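Local coordinates for polysaccharide biosynthesis protein CapD (Bacillus thuringiensis HD-771, PDB 6BWC) that binds NADP and UDP-N-acetylglucosamine and probably acts as a short-chain-dehydrogenase-type sugar-nucleotide enzyme in the biosynthesis of CMP-pseudaminic acid, at residues K21-N26 and M212-A217; M3-K8 and Y81-A86; G14-I19 and V35-R40. The protein carries 2 engineered substitutions. All coordinates share one frame; numbering follows the deposited sequence.

Contact 1: residues K21-N26 and M212-A217; sequences KSILSN and MLTIEA
Asn26 meets both Ile215 and Met212 where helix 18-29 crosses helix 207-220. The short axes come within 10.3 Å of each other at a crossing angle of -56°. The Asn26 side chain can be followed outward. Its CB points toward the other helix and touches CD1 of Ile215 at 3.5 Å. CG is anti to the carbonyl carbon (chi1 -79°), beside the backbone N, and the amide branches from there. OD1 faces SD of Met212 at 4.0 Å, a loose contact and not a bond. ND2 turns back to its own helix and gives a hydrogen bond of 2.8 Å to Ser22 O. This donor lies above the carbonyl plane, and the bond is bent, with an N-H...O angle of 133°. The same Ser22 O also accepts from Asn26 N and from Ser25 OG, so three donors grip one carbonyl oxygen.

Met212 starts out away from helix 18-29. The bend at chi2 brings SD back toward the Asn26 amide. The two side chains cross at about a right angle. Deeper in, Ile23 and Ile215 are the closest pair of CA atoms, 7.2 Å apart. Their branches meet loosely, with Ile23 CG2 at 4.4 Å from Ile215 CD1. The tip of Ile23, CD1, lies 4.2 Å from the methyl CG2 of Thr214. The hydroxyl of Thr214 is occupied within its own helix by Ala210 O.

The contact is thus mostly aliphatic where it is buried, with the Asn26 amide and the Met212 sulfur at the more exposed side. Asn26 ND2 and Thr214 OG1 bond within their own helices, so dispersion and side-chain shape, without hydrogen bonds between the two segments, join these helices of the Rossmann-type domain.

Contact 2: residues M3-K8 and Y81-A86; sequences MFFKDK and YVFHVA. With NAP (NADP nicotinamide-adenine-dinucleotide phosphate), chain N.
Tyr81 receives Phe4 and Phe5 over one face of its ring and Lys8 at its edge. Phe5 comes in edge first. Its CE1 lies 3.8 Å from Tyr81 CD2, the planes stand at 81°, and the pair is a T-shaped (edge-to-face) contact with centroids 5.4 Å apart. Phe4 lies obliquely to the tyrosine, with planes at 49°. Its CE2 is 3.4 Å from Tyr81 CZ, and its CZ is close to the hydroxyl oxygen OH. Phe4 CG is anti to the backbone N (chi1 -173°), which sends the ring toward Tyr81. Phe4 also covers part of Phe5, whose face lies under Phe4 CD2. The three rings form an aromatic cluster.

The Lys8 chain lies at one edge of the Tyr81 ring. Its CG is 3.8 Å from Tyr81 CE2, near the ring plane. Residues Phe5 to Lys8 make a type II beta turn, with Lys8 N bonded to Phe5 O, which brings Lys8 and Phe5 to the same tyrosine. Further in, Phe5 and Phe83 reach toward each other tip to tip, CZ to CZ at 3.9 Å.

At its far end, the 81-86 segment meets NADP through Val85 and Ala86. The turn leads into strand 9-13, whose backbone pairs with Tyr81 of the parallel strand 81-84. Phe5 and Phe83 also pack on Val27 of helix 18-29, while Tyr81 and Phe83 touch Met218 of helix 207-220.

Contact 3: residues G14-I19 and V35-R40; sequences GGTGTI and VRVFSR. With NAP (NADP nicotinamide-adenine-dinucleotide phosphate), chain N.
Thr16 and Ser39 face each other beside the adenosine ribose of NADP. Thr16 OG1 sits between the backbone N and the carbonyl carbon (chi1 51°). From there Thr16 OG1 hydrogen-bonds NADP O3B at 2.6 Å. Thr16 OG1 also lies 3.0 Å from Ser39 OG. The methyl CG2 packs against Ser39 and Val37. Ser39 OG donates to the phosphate oxygen O1X of NADP at 2.8 Å.

Arg40 bends at chi3 (-63°), which places NE. Arg40 NE then gives a nearly straight bond of 3.0 Å to O2X of NADP. Arg40 N bonds the same O2X, so two donors of one residue hold that oxygen, and NH2 bonds O3X. The guanidinium also lays one face over N7A of the adenine. Ser39 and Arg40 together grip the 2'-phosphate, consistent with use of NADP.

Gly14 N bonds Phe38 O at 2.8 Å. Gly17 is the N-cap of helix 18-29, and the amides of Thr18 and Ile19 bind diphosphate oxygens O1A and O1N. Gly15 and Gly17 are consistent with the first two glycines of a Rossmann-type GxGxxG motif.

The contact belongs to the beta-alpha-beta unit of strand 9-13, helix 18-29 and strand 34-39. Val37 packs on Leu24 of that helix and Leu48 of helix 42-51. Phe38 packs on helix 69-75.

How the contacts relate
Helix 18-29 connects the three contacts: contact 3 holds its N-cap and first residues, contact 1 its middle, and contact 2 packs against its side. Contacts 1 and 2 have centres about 9 Å apart and meet at Phe83, whose CE2 is 4.0 Å from Ile23 CG2 and whose CD1 is 3.9 Å from Thr214 CG2. Contact 3 lies about 12 Å from each of them, centre to centre. Leu24 CD1 bridges to Val35 CG1 at 3.5 Å, and Val85 CG1 to Ile19 CG2 at 3.9 Å. Contacts 2 and 3 both touch NADP. Contact 1 is set back, with the Ile23 side chain about 8 Å from the cofactor.

Contact 1: residues K21-N26 and M212-A217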
# COMPACT_ATOMS: atom_id res chain seq x y z
N LYS C 21 21.74 -14.95 -18.01
CA LYS C 21 22.83 -15.91 -17.82
C LYS C 21 24.03 -15.60 -18.72
O LYS C 21 25.17 -15.56 -18.24
CB LYS C 21 22.41 -17.35 -18.10
CG LYS C 21 21.69 -18.06 -16.96
CD LYS C 21 21.93 -19.58 -17.00
CE LYS C 21 21.42 -20.29 -18.26
NZ LYS C 21 22.38 -21.34 -18.70
N SER C 22 23.79 -15.40 -20.02
CA SER C 22 24.92 -15.12 -20.92
C SER C 22 25.72 -13.89 -20.44
O SER C 22 26.94 -13.97 -20.33
CB SER C 22 24.48 -14.95 -22.38
OG SER C 22 25.49 -15.41 -23.27
N ILE C 23 25.02 -12.79 -20.10
CA ILE C 23 25.69 -11.62 -19.45
C ILE C 23 26.51 -12.02 -18.20
O ILE C 23 27.62 -11.52 -18.03
CB ILE C 23 24.68 -10.52 -19.04
CG1 ILE C 23 24.03 -9.88 -20.27
CG2 ILE C 23 25.38 -9.42 -18.21
CD1 ILE C 23 22.78 -9.07 -19.97
N LEU C 24 25.93 -12.87 -17.35
CA LEU C 24 26.58 -13.35 -16.11
C LEU C 24 27.95 -13.93 -16.36
O LEU C 24 28.92 -13.50 -15.73
CB LEU C 24 25.71 -14.42 -15.42
CG LEU C 24 26.27 -15.17 -14.22
CD1 LEU C 24 26.90 -14.19 -13.24
CD2 LEU C 24 25.17 -15.98 -13.54
N SER C 25 28.01 -14.91 -17.25
CA SER C 25 29.27 -15.57 -17.56
C SER C 25 30.25 -14.62 -18.29
O SER C 25 31.46 -14.72 -18.10
CB SER C 25 29.03 -16.85 -18.36
OG SER C 25 28.16 -16.62 -19.44
N ASN C 26 29.75 -13.68 -19.08
CA ASN C 26 30.65 -12.76 -19.78
C ASN C 26 31.24 -11.79 -18.80
O ASN C 26 32.44 -11.57 -18.81
CB ASN C 26 29.97 -12.05 -20.96
CG ASN C 26 29.85 -12.95 -22.22
OD1 ASN C 26 30.36 -12.60 -23.29
ND2 ASN C 26 29.17 -14.09 -22.10
N MET C 212 26.75 -8.93 -26.09
CA MET C 212 27.78 -7.92 -26.34
C MET C 212 27.21 -6.54 -26.52
O MET C 212 27.80 -5.56 -26.09
CB MET C 212 28.66 -8.27 -27.55
CG MET C 212 29.60 -9.44 -27.35
SD MET C 212 30.43 -9.46 -25.74
CE MET C 212 31.23 -7.83 -25.77
N LEU C 213 26.05 -6.47 -27.17
CA LEU C 213 25.33 -5.20 -27.32
C LEU C 213 25.11 -4.57 -25.95
O LEU C 213 25.50 -3.43 -25.73
CB LEU C 213 23.99 -5.43 -28.04
CG LEU C 213 23.13 -4.19 -28.34
CD1 LEU C 213 23.92 -3.19 -29.20
CD2 LEU C 213 21.78 -4.50 -28.99
N THR C 214 24.52 -5.35 -25.04
CA THR C 214 24.20 -4.89 -23.68
C THR C 214 25.45 -4.52 -22.87
O THR C 214 25.56 -3.39 -22.35
CB THR C 214 23.38 -5.95 -22.89
OG1 THR C 214 22.47 -6.65 -23.75
CG2 THR C 214 22.58 -5.27 -21.76
N ILE C 215 26.40 -5.45 -22.79
CA ILE C 215 27.69 -5.19 -22.13
C ILE C 215 28.42 -3.93 -22.69
O ILE C 215 28.89 -3.10 -21.89
CB ILE C 215 28.56 -6.46 -22.12
CG1 ILE C 215 28.08 -7.40 -21.03
CG2 ILE C 215 30.03 -6.15 -21.88
CD1 ILE C 215 28.56 -8.82 -21.18
N GLU C 216 28.49 -3.77 -24.03
CA GLU C 216 29.08 -2.52 -24.65
C GLU C 216 28.39 -1.25 -24.19
O GLU C 216 29.05 -0.30 -23.75
CB GLU C 216 29.03 -2.53 -26.18
CG GLU C 216 30.41 -2.63 -26.82
CD GLU C 216 31.11 -1.28 -26.96
OE1 GLU C 216 30.52 -0.38 -27.58
OE2 GLU C 216 32.27 -1.14 -26.49
N ALA C 217 27.07 -1.25 -24.29
CA ALA C 217 26.27 -0.12 -23.84
C ALA C 217 26.46 0.15 -22.35
O ALA C 217 26.34 1.28 -21.92
CB ALA C 217 24.80 -0.35 -24.16

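Contact 2: residues M3-K8 and Y81-A86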
# COMPACT_ATOMS: atom_id res chain seq x y z
N MET C 3 39.30 -6.22 -17.45
CA MET C 3 39.11 -4.82 -18.00
C MET C 3 38.11 -3.98 -17.12
O MET C 3 38.46 -3.61 -15.98
CB MET C 3 38.76 -4.90 -19.54
CG MET C 3 38.87 -3.61 -20.39
SD MET C 3 37.31 -2.92 -21.05
CE MET C 3 37.74 -2.64 -22.78
N PHE C 4 36.87 -3.73 -17.59
CA PHE C 4 35.92 -2.75 -17.02
C PHE C 4 35.29 -3.17 -15.66
O PHE C 4 35.10 -2.33 -14.77
CB PHE C 4 34.81 -2.48 -18.06
CG PHE C 4 33.83 -1.37 -17.69
CD1 PHE C 4 34.12 -0.03 -17.97
CD2 PHE C 4 32.59 -1.67 -17.13
CE1 PHE C 4 33.21 0.98 -17.66
CE2 PHE C 4 31.68 -0.67 -16.81
CZ PHE C 4 31.99 0.66 -17.08
N PHE C 5 34.95 -4.45 -15.52
CA PHE C 5 34.22 -4.92 -14.34
C PHE C 5 35.14 -5.45 -13.25
O PHE C 5 34.67 -5.86 -12.18
CB PHE C 5 33.20 -5.97 -14.73
CG PHE C 5 32.08 -5.45 -15.59
CD1 PHE C 5 31.21 -4.47 -15.12
CD2 PHE C 5 31.85 -5.97 -16.88
CE1 PHE C 5 30.16 -4.00 -15.90
CE2 PHE C 5 30.80 -5.50 -17.66
CZ PHE C 5 29.95 -4.51 -17.17
N LYS C 6 36.45 -5.43 -13.52
CA LYS C 6 37.50 -5.73 -12.54
C LYS C 6 37.13 -5.13 -11.20
O LYS C 6 37.08 -3.93 -11.05
CB LYS C 6 38.84 -5.16 -13.02
CG LYS C 6 40.05 -5.44 -12.11
CD LYS C 6 40.60 -6.85 -12.32
CE LYS C 6 41.85 -7.11 -11.48
NZ LYS C 6 42.99 -6.20 -11.81
N ASP C 7 36.87 -6.00 -10.24
CA ASP C 7 36.68 -5.61 -8.87
C ASP C 7 35.50 -4.70 -8.60
O ASP C 7 35.53 -3.89 -7.67
CB ASP C 7 37.98 -5.03 -8.33
CG ASP C 7 38.62 -5.95 -7.38
OD1 ASP C 7 39.08 -7.04 -7.84
OD2 ASP C 7 38.61 -5.60 -6.16
N LYS C 8 34.45 -4.85 -9.40
CA LYS C 8 33.18 -4.13 -9.21
C LYS C 8 32.07 -5.07 -8.69
O LYS C 8 32.25 -6.30 -8.59
CB LYS C 8 32.74 -3.44 -10.52
CG LYS C 8 33.76 -2.48 -11.11
CD LYS C 8 33.98 -1.25 -10.23
CE LYS C 8 34.68 -0.13 -11.01
NZ LYS C 8 35.52 0.76 -10.15
N TYR C 81 26.84 -1.60 -11.06
CA TYR C 81 26.28 -1.75 -12.42
C TYR C 81 25.06 -2.68 -12.44
O TYR C 81 25.17 -3.86 -12.13
CB TYR C 81 27.36 -2.26 -13.40
CG TYR C 81 28.58 -1.36 -13.50
CD1 TYR C 81 28.53 -0.19 -14.21
CD2 TYR C 81 29.77 -1.69 -12.85
CE1 TYR C 81 29.63 0.65 -14.29
CE2 TYR C 81 30.87 -0.86 -12.92
CZ TYR C 81 30.80 0.31 -13.63
OH TYR C 81 31.90 1.13 -13.69
N VAL C 82 23.92 -2.12 -12.82
CA VAL C 82 22.62 -2.82 -12.86
C VAL C 82 22.24 -3.20 -14.32
O VAL C 82 22.12 -2.33 -15.17
CB VAL C 82 21.50 -1.95 -12.21
CG1 VAL C 82 20.14 -2.63 -12.24
CG2 VAL C 82 21.83 -1.62 -10.76
N PHE C 83 22.05 -4.48 -14.58
CA PHE C 83 21.43 -4.92 -15.83
C PHE C 83 19.96 -5.32 -15.59
O PHE C 83 19.70 -6.39 -15.00
CB PHE C 83 22.17 -6.14 -16.43
CG PHE C 83 23.58 -5.87 -16.85
CD1 PHE C 83 23.87 -5.44 -18.13
CD2 PHE C 83 24.65 -6.13 -15.97
CE1 PHE C 83 25.19 -5.24 -18.54
CE2 PHE C 83 25.97 -5.93 -16.37
CZ PHE C 83 26.24 -5.49 -17.67
N HIS C 84 19.02 -4.49 -16.06
CA HIS C 84 17.57 -4.75 -15.94
C HIS C 84 17.04 -5.57 -17.15
O HIS C 84 16.57 -5.06 -18.16
CB HIS C 84 16.82 -3.42 -15.68
CG HIS C 84 15.31 -3.50 -15.74
ND1 HIS C 84 14.59 -4.64 -15.43
CD2 HIS C 84 14.39 -2.56 -16.04
CE1 HIS C 84 13.30 -4.40 -15.57
NE2 HIS C 84 13.15 -3.14 -15.93
N VAL C 85 17.11 -6.89 -16.98
CA VAL C 85 16.82 -7.89 -18.01
C VAL C 85 15.51 -8.71 -17.73
O VAL C 85 15.01 -9.44 -18.62
CB VAL C 85 18.05 -8.81 -18.14
CG1 VAL C 85 18.02 -9.59 -19.45
CG2 VAL C 85 19.32 -7.98 -18.07
N ALA C 86 14.94 -8.58 -16.52
CA ALA C 86 13.61 -9.14 -16.22
C ALA C 86 12.44 -8.41 -16.92
O ALA C 86 12.47 -7.17 -17.11
CB ALA C 86 13.38 -9.20 -14.71
PA NAP N . 13.75 -14.85 -20.13
O1A NAP N . 14.59 -16.04 -20.49
O2A NAP N . 12.30 -15.10 -19.91
O5B NAP N . 14.37 -14.11 -18.86
C5B NAP N . 13.51 -13.42 -17.96
C4B NAP N . 14.23 -13.21 -16.63
O4B NAP N . 13.52 -12.36 -15.74
C3B NAP N . 14.34 -14.52 -15.90
O3B NAP N . 15.56 -14.42 -15.17
C2B NAP N . 13.12 -14.53 -15.02
O2B NAP N . 13.32 -15.47 -13.98
C1B NAP N . 13.06 -13.06 -14.58
N9A NAP N . 11.76 -12.45 -14.16
C8A NAP N . 10.53 -12.48 -14.75
N7A NAP N . 9.60 -11.74 -14.05
C5A NAP N . 10.24 -11.22 -12.99
C6A NAP N . 9.91 -10.36 -11.82
N6A NAP N . 8.68 -9.88 -11.62
N1A NAP N . 10.89 -10.06 -10.95
C2A NAP N . 12.15 -10.51 -11.09
N3A NAP N . 12.52 -11.30 -12.11
C4A NAP N . 11.65 -11.68 -13.07
O3 NAP N . 13.90 -13.65 -21.20
PN NAP N . 15.17 -13.31 -22.15
O1N NAP N . 16.49 -13.53 -21.44
O2N NAP N . 14.92 -13.91 -23.50
O5D NAP N . 14.95 -11.76 -22.42
C5D NAP N . 15.49 -10.83 -21.50
C4D NAP N . 15.05 -9.42 -21.87
O4D NAP N . 15.27 -9.24 -23.28
C3D NAP N . 13.58 -9.03 -21.61
O3D NAP N . 13.56 -7.75 -20.96
C2D NAP N . 12.94 -8.93 -22.97
O2D NAP N . 11.94 -7.91 -23.04
C1D NAP N . 14.14 -8.60 -23.86
N1N NAP N . 14.00 -9.03 -25.26
C2N NAP N . 14.11 -10.33 -25.54
C3N NAP N . 14.01 -10.85 -26.82
C7N NAP N . 14.09 -12.30 -27.12
O7N NAP N . 13.81 -12.68 -28.26
N7N NAP N . 14.44 -13.20 -26.19
C4N NAP N . 13.81 -9.91 -27.96
C5N NAP N . 13.70 -8.51 -27.54
C6N NAP N . 13.82 -8.11 -26.22
P2B NAP N . 12.09 -16.03 -13.10
O1X NAP N . 12.79 -17.19 -12.41
O2X NAP N . 11.75 -14.94 -12.12
O3X NAP N . 10.95 -16.40 -14.09

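Contact 3: residues G14-I19 and V35-R40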
# COMPACT_ATOMS: atom_id res chain seq x y z
N GLY C 14 17.15 -10.41 -13.43
CA GLY C 14 16.71 -11.39 -14.44
C GLY C 14 17.86 -12.22 -15.00
O GLY C 14 17.87 -12.55 -16.19
N GLY C 15 18.81 -12.59 -14.13
CA GLY C 15 19.97 -13.40 -14.52
C GLY C 15 19.73 -14.90 -14.67
O GLY C 15 20.65 -15.62 -15.06
N THR C 16 18.54 -15.39 -14.34
CA THR C 16 18.24 -16.82 -14.55
C THR C 16 17.85 -17.13 -15.99
O THR C 16 17.94 -18.28 -16.41
CB THR C 16 17.12 -17.35 -13.61
OG1 THR C 16 15.97 -16.49 -13.65
CG2 THR C 16 17.63 -17.47 -12.18
N GLY C 17 17.43 -16.12 -16.74
CA GLY C 17 16.99 -16.30 -18.12
C GLY C 17 18.09 -16.33 -19.17
O GLY C 17 19.27 -16.29 -18.83
N THR C 18 17.68 -16.38 -20.44
CA THR C 18 18.58 -16.59 -21.57
C THR C 18 19.68 -15.52 -21.66
O THR C 18 20.88 -15.84 -21.71
CB THR C 18 17.78 -16.63 -22.88
OG1 THR C 18 16.95 -17.80 -22.89
CG2 THR C 18 18.69 -16.63 -24.13
N ILE C 19 19.25 -14.27 -21.66
CA ILE C 19 20.17 -13.15 -21.83
C ILE C 19 20.89 -12.80 -20.52
O ILE C 19 22.07 -12.43 -20.53
CB ILE C 19 19.45 -11.96 -22.49
CG1 ILE C 19 19.18 -12.32 -23.96
CG2 ILE C 19 20.28 -10.69 -22.39
CD1 ILE C 19 18.08 -11.53 -24.61
N VAL C 35 28.95 -10.69 -8.46
CA VAL C 35 27.83 -10.52 -9.37
C VAL C 35 26.63 -11.08 -8.64
O VAL C 35 26.72 -12.16 -8.08
CB VAL C 35 27.98 -11.36 -10.67
CG1 VAL C 35 26.83 -11.09 -11.64
CG2 VAL C 35 29.33 -11.06 -11.35
N ARG C 36 25.52 -10.36 -8.64
CA ARG C 36 24.30 -10.84 -8.03
C ARG C 36 23.30 -11.27 -9.11
O ARG C 36 23.22 -10.64 -10.16
CB ARG C 36 23.72 -9.75 -7.15
CG ARG C 36 24.67 -9.35 -6.01
CD ARG C 36 24.01 -8.47 -4.95
NE ARG C 36 24.98 -7.88 -4.02
CZ ARG C 36 24.77 -6.79 -3.27
NH1 ARG C 36 23.62 -6.13 -3.32
NH2 ARG C 36 25.71 -6.31 -2.49
N VAL C 37 22.59 -12.37 -8.85
CA VAL C 37 21.49 -12.86 -9.71
C VAL C 37 20.16 -12.64 -8.96
O VAL C 37 20.00 -13.12 -7.83
CB VAL C 37 21.66 -14.36 -10.07
CG1 VAL C 37 20.44 -14.92 -10.75
CG2 VAL C 37 22.84 -14.55 -10.99
N PHE C 38 19.23 -11.93 -9.61
CA PHE C 38 17.92 -11.54 -9.05
C PHE C 38 16.77 -12.08 -9.93
O PHE C 38 16.53 -11.58 -11.01
CB PHE C 38 17.85 -10.03 -8.94
CG PHE C 38 16.67 -9.52 -8.15
CD1 PHE C 38 16.84 -9.03 -6.86
CD2 PHE C 38 15.38 -9.49 -8.69
CE1 PHE C 38 15.76 -8.52 -6.15
CE2 PHE C 38 14.30 -8.99 -7.97
CZ PHE C 38 14.49 -8.50 -6.70
N SER C 39 16.07 -13.08 -9.42
CA SER C 39 15.07 -13.84 -10.15
C SER C 39 14.02 -14.21 -9.11
O SER C 39 14.35 -14.32 -7.93
CB SER C 39 15.76 -15.08 -10.75
OG SER C 39 14.93 -16.23 -10.89
N ARG C 40 12.77 -14.42 -9.52
CA ARG C 40 11.74 -14.88 -8.58
C ARG C 40 11.82 -16.36 -8.25
O ARG C 40 11.53 -16.76 -7.16
CB ARG C 40 10.35 -14.65 -9.15
CG ARG C 40 10.04 -13.23 -9.52
CD ARG C 40 8.78 -13.22 -10.35
NE ARG C 40 8.99 -13.95 -11.60
CZ ARG C 40 8.05 -14.20 -12.51
NH1 ARG C 40 6.80 -13.75 -12.35
NH2 ARG C 40 8.38 -14.91 -13.60
PA NAP N . 13.75 -14.85 -20.13
O1A NAP N . 14.59 -16.04 -20.49
O2A NAP N . 12.30 -15.10 -19.91
O5B NAP N . 14.37 -14.11 -18.86
C5B NAP N . 13.51 -13.42 -17.96
C4B NAP N . 14.23 -13.21 -16.63
O4B NAP N . 13.52 -12.36 -15.74
C3B NAP N . 14.34 -14.52 -15.90
O3B NAP N . 15.56 -14.42 -15.17
C2B NAP N . 13.12 -14.53 -15.02
O2B NAP N . 13.32 -15.47 -13.98
C1B NAP N . 13.06 -13.06 -14.58
N9A NAP N . 11.76 -12.45 -14.16
C8A NAP N . 10.53 -12.48 -14.75
N7A NAP N . 9.60 -11.74 -14.05
C5A NAP N . 10.24 -11.22 -12.99
C6A NAP N . 9.91 -10.36 -11.82
N6A NAP N . 8.68 -9.88 -11.62
N1A NAP N . 10.89 -10.06 -10.95
C2A NAP N . 12.15 -10.51 -11.09
N3A NAP N . 12.52 -11.30 -12.11
C4A NAP N . 11.65 -11.68 -13.07
O3 NAP N . 13.90 -13.65 -21.20
PN NAP N . 15.17 -13.31 -22.15
O1N NAP N . 16.49 -13.53 -21.44
O2N NAP N . 14.92 -13.91 -23.50
O5D NAP N . 14.95 -11.76 -22.42
C5D NAP N . 15.49 -10.83 -21.50
C4D NAP N . 15.05 -9.42 -21.87
O4D NAP N . 15.27 -9.24 -23.28
C3D NAP N . 13.58 -9.03 -21.61
O3D NAP N . 13.56 -7.75 -20.96
C2D NAP N . 12.94 -8.93 -22.97
O2D NAP N . 11.94 -7.91 -23.04
C1D NAP N . 14.14 -8.60 -23.86
N1N NAP N . 14.00 -9.03 -25.26
C2N NAP N . 14.11 -10.33 -25.54
C3N NAP N . 14.01 -10.85 -26.82
C7N NAP N . 14.09 -12.30 -27.12
O7N NAP N . 13.81 -12.68 -28.26
N7N NAP N . 14.44 -13.20 -26.19
C4N NAP N . 13.81 -9.91 -27.96
C5N NAP N . 13.70 -8.51 -27.54
C6N NAP N . 13.82 -8.11 -26.22
P2B NAP N . 12.09 -16.03 -13.10
O1X NAP N . 12.79 -17.19 -12.41
O2X NAP N . 11.75 -14.94 -12.12
O3X NAP N . 10.95 -16.40 -14.09